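Local structure of DCN1-like protein 3 (4GBA) at residues A[160-165]-A[181-186]. The protein promotes cullin neddylation, helping to transfer NEDD8 from N-terminally acetylated NEDD8-conjugating E2 enzymes to cullin C-terminal domain-RBX complexes. Numbering follows the deposited sequence.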
loop_
_atom_site.group_PDB
_atom_site.type_symbol
_atom_site.label_atom_id
_atom_site.label_comp_id
_atom_site.label_asym_id
_atom_site.label_seq_id
_atom_site.Cartn_x
_atom_site.Cartn_y
_atom_site.Cartn_z
ATOM N N TRP A 160 0.791 10.563 -6.640
ATOM C CA TRP A 160 0.573 9.128 -6.490
ATOM C C TRP A 160 -0.286 8.611 -7.659
ATOM O O TRP A 160 0.089 7.658 -8.342
ATOM C CB TRP A 160 -0.095 8.837 -5.142
ATOM C CG TRP A 160 -0.426 7.385 -4.910
ATOM C CD1 TRP A 160 -1.587 6.734 -5.264
ATOM C CD2 TRP A 160 0.398 6.405 -4.261
ATOM N NE1 TRP A 160 -1.524 5.415 -4.886
ATOM C CE2 TRP A 160 -0.318 5.182 -4.270
ATOM C CE3 TRP A 160 1.668 6.442 -3.668
ATOM C CZ2 TRP A 160 0.199 4.001 -3.714
ATOM C CZ3 TRP A 160 2.183 5.257 -3.111
ATOM C CH2 TRP A 160 1.446 4.061 -3.143
ATOM N N ASN A 161 -1.420 9.277 -7.895
ATOM C CA ASN A 161 -2.367 8.921 -8.962
ATOM C C ASN A 161 -1.703 8.829 -10.332
ATOM O O ASN A 161 -1.900 7.855 -11.053
ATOM C CB ASN A 161 -3.543 9.920 -8.992
ATOM C CG ASN A 161 -4.468 9.733 -10.210
ATOM O OD1 ASN A 161 -4.349 10.440 -11.223
ATOM N ND2 ASN A 161 -5.418 8.800 -10.099
ATOM N N MET A 162 -0.906 9.837 -10.686
ATOM C CA MET A 162 -0.328 9.901 -12.028
ATOM C C MET A 162 0.918 9.046 -12.203
ATOM O O MET A 162 1.302 8.744 -13.338
ATOM C CB MET A 162 -0.039 11.340 -12.420
ATOM C CG MET A 162 -1.269 12.226 -12.370
ATOM S SD MET A 162 -0.951 13.818 -13.149
ATOM C CE MET A 162 -0.571 13.335 -14.837
ATOM N N PHE A 163 1.545 8.651 -11.092
ATOM C CA PHE A 163 2.708 7.761 -11.164
ATOM C C PHE A 163 2.447 6.433 -11.896
ATOM O O PHE A 163 3.312 5.929 -12.617
ATOM C CB PHE A 163 3.295 7.478 -9.787
ATOM C CG PHE A 163 4.536 6.635 -9.843
ATOM C CD1 PHE A 163 5.741 7.180 -10.285
ATOM C CD2 PHE A 163 4.503 5.290 -9.483
ATOM C CE1 PHE A 163 6.890 6.400 -10.348
ATOM C CE2 PHE A 163 5.647 4.516 -9.547
ATOM C CZ PHE A 163 6.839 5.070 -9.981
ATOM N N LEU A 164 1.253 5.875 -11.716
ATOM C CA LEU A 164 0.895 4.623 -12.382
ATOM C C LEU A 164 0.960 4.762 -13.913
ATOM O O LEU A 164 1.545 3.923 -14.602
ATOM C CB LEU A 164 -0.493 4.143 -11.918
ATOM C CG LEU A 164 -1.058 2.805 -12.415
ATOM C CD1 LEU A 164 -0.098 1.660 -12.170
ATOM C CD2 LEU A 164 -2.376 2.524 -11.741
ATOM N N ASN A 165 0.371 5.825 -14.442
ATOM C CA ASN A 165 0.415 6.082 -15.879
ATOM C C ASN A 165 1.845 6.319 -16.349
ATOM O O ASN A 165 2.299 5.761 -17.344
ATOM C CB ASN A 165 -0.469 7.281 -16.222
ATOM C CG ASN A 165 -1.883 7.123 -15.699
ATOM O OD1 ASN A 165 -2.158 7.369 -14.522
ATOM N ND2 ASN A 165 -2.789 6.712 -16.574
ATOM N N GLU A 181 5.443 17.850 -21.014
ATOM C CA GLU A 181 4.173 17.258 -20.602
ATOM C C GLU A 181 3.810 17.640 -19.159
ATOM O O GLU A 181 4.681 17.847 -18.308
ATOM C CB GLU A 181 4.243 15.733 -20.749
ATOM C CG GLU A 181 2.913 15.028 -20.687
ATOM C CD GLU A 181 2.966 13.643 -21.316
ATOM O OE1 GLU A 181 2.121 12.799 -20.954
ATOM O OE2 GLU A 181 3.841 13.400 -22.180
ATOM N N ALA A 182 2.512 17.744 -18.896
ATOM C CA ALA A 182 2.008 18.152 -17.580
ATOM C C ALA A 182 2.065 17.017 -16.531
ATOM O O ALA A 182 1.051 16.700 -15.885
ATOM C CB ALA A 182 0.586 18.716 -17.689
ATOM N N TRP A 183 3.244 16.412 -16.376
ATOM C CA TRP A 183 3.493 15.457 -15.299
ATOM C C TRP A 183 3.745 16.252 -14.019
ATOM O O TRP A 183 4.202 17.389 -14.096
ATOM C CB TRP A 183 4.729 14.596 -15.616
ATOM C CG TRP A 183 4.581 13.570 -16.741
ATOM C CD1 TRP A 183 5.302 13.519 -17.906
ATOM C CD2 TRP A 183 3.673 12.444 -16.784
ATOM N NE1 TRP A 183 4.894 12.441 -18.672
ATOM C CE2 TRP A 183 3.898 11.770 -18.009
ATOM C CE3 TRP A 183 2.691 11.949 -15.909
ATOM C CZ2 TRP A 183 3.178 10.626 -18.378
ATOM C CZ3 TRP A 183 1.982 10.810 -16.275
ATOM C CH2 TRP A 183 2.230 10.161 -17.502
ATOM N N PRO A 184 3.451 15.671 -12.836
ATOM C CA PRO A 184 3.881 16.420 -11.650
ATOM C C PRO A 184 5.370 16.691 -11.783
ATOM O O PRO A 184 6.080 15.863 -12.345
ATOM C CB PRO A 184 3.588 15.456 -10.500
ATOM C CG PRO A 184 2.491 14.575 -11.028
ATOM C CD PRO A 184 2.809 14.394 -12.478
ATOM N N SER A 185 5.826 17.848 -11.318
ATOM C CA SER A 185 7.201 18.275 -11.573
ATOM C C SER A 185 8.221 17.335 -10.947
ATOM O O SER A 185 9.342 17.208 -11.441
ATOM C CB SER A 185 7.417 19.718 -11.102
ATOM O OG SER A 185 7.161 19.830 -9.715
ATOM N N LEU A 186 7.829 16.665 -9.869
ATOM C CA LEU A 186 8.688 15.639 -9.285
ATOM C C LEU A 186 9.168 14.587 -10.308
ATOM O O LEU A 186 10.296 14.092 -10.215
ATOM C CB LEU A 186 8.010 14.955 -8.093
ATOM C CG LEU A 186 8.922 13.993 -7.316
ATOM C CD1 LEU A 186 10.102 14.757 -6.681
ATOM C CD2 LEU A 186 8.161 13.196 -6.264
#
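Met162 meets Trp183 and Pro184 in a small apolar contact at the surface, where helix 157-169 touches the turn that leads into helix 185-199. The two segments bury 209 Å² between them, and no hydrogen bond joins them. Met162 carries most of its helix's share. Its CG lies beside the backbone N, anti to the carbonyl carbon (chi1 -57°), and the chain bends only at chi3 (62°), which places CE. This methyl reaches the six-membered part of the Trp183 indole, 3.7 Å from CE3. It also comes within 3.9 Å of the carbonyl O of Ala182. The sulphur packs against the proline ring, with Met162 SD 3.9 Å from Pro184 CD. Ala182 is the centre of an inverse gamma turn just ahead of Trp183 and Pro184.

Both segments belong to the cullin-binding part of the DCUN1 (PONY) domain. Here the loop joining the last two helices of the modelled chain folds back, and its final residues rest on helix 157-169. Phe163 and Trp160 point away from the turn, into an aromatic cluster with Trp126, Trp141 and Tyr100. Leu186 packs on helix 138-147.

The indole also lies against the backbone of helix 157-169. Trp183 CZ3 is 3.7 Å from the carbonyl O of Met162, which approaches the ring obliquely. One turn further on, Asn165 touches the ring through its backbone carbonyl carbon and through CB, which is 4.1 Å from Trp183 CH2. Phe166 meets the same indole edge-to-face. One face also has the carboxylate OE1 of Glu181 above it, 3.1 Å from the plane and offset toward the rim. An alanine in place of Trp183 would probably leave the Met162 methyl without its aromatic partner and open a gap beside Asn165 and Phe166.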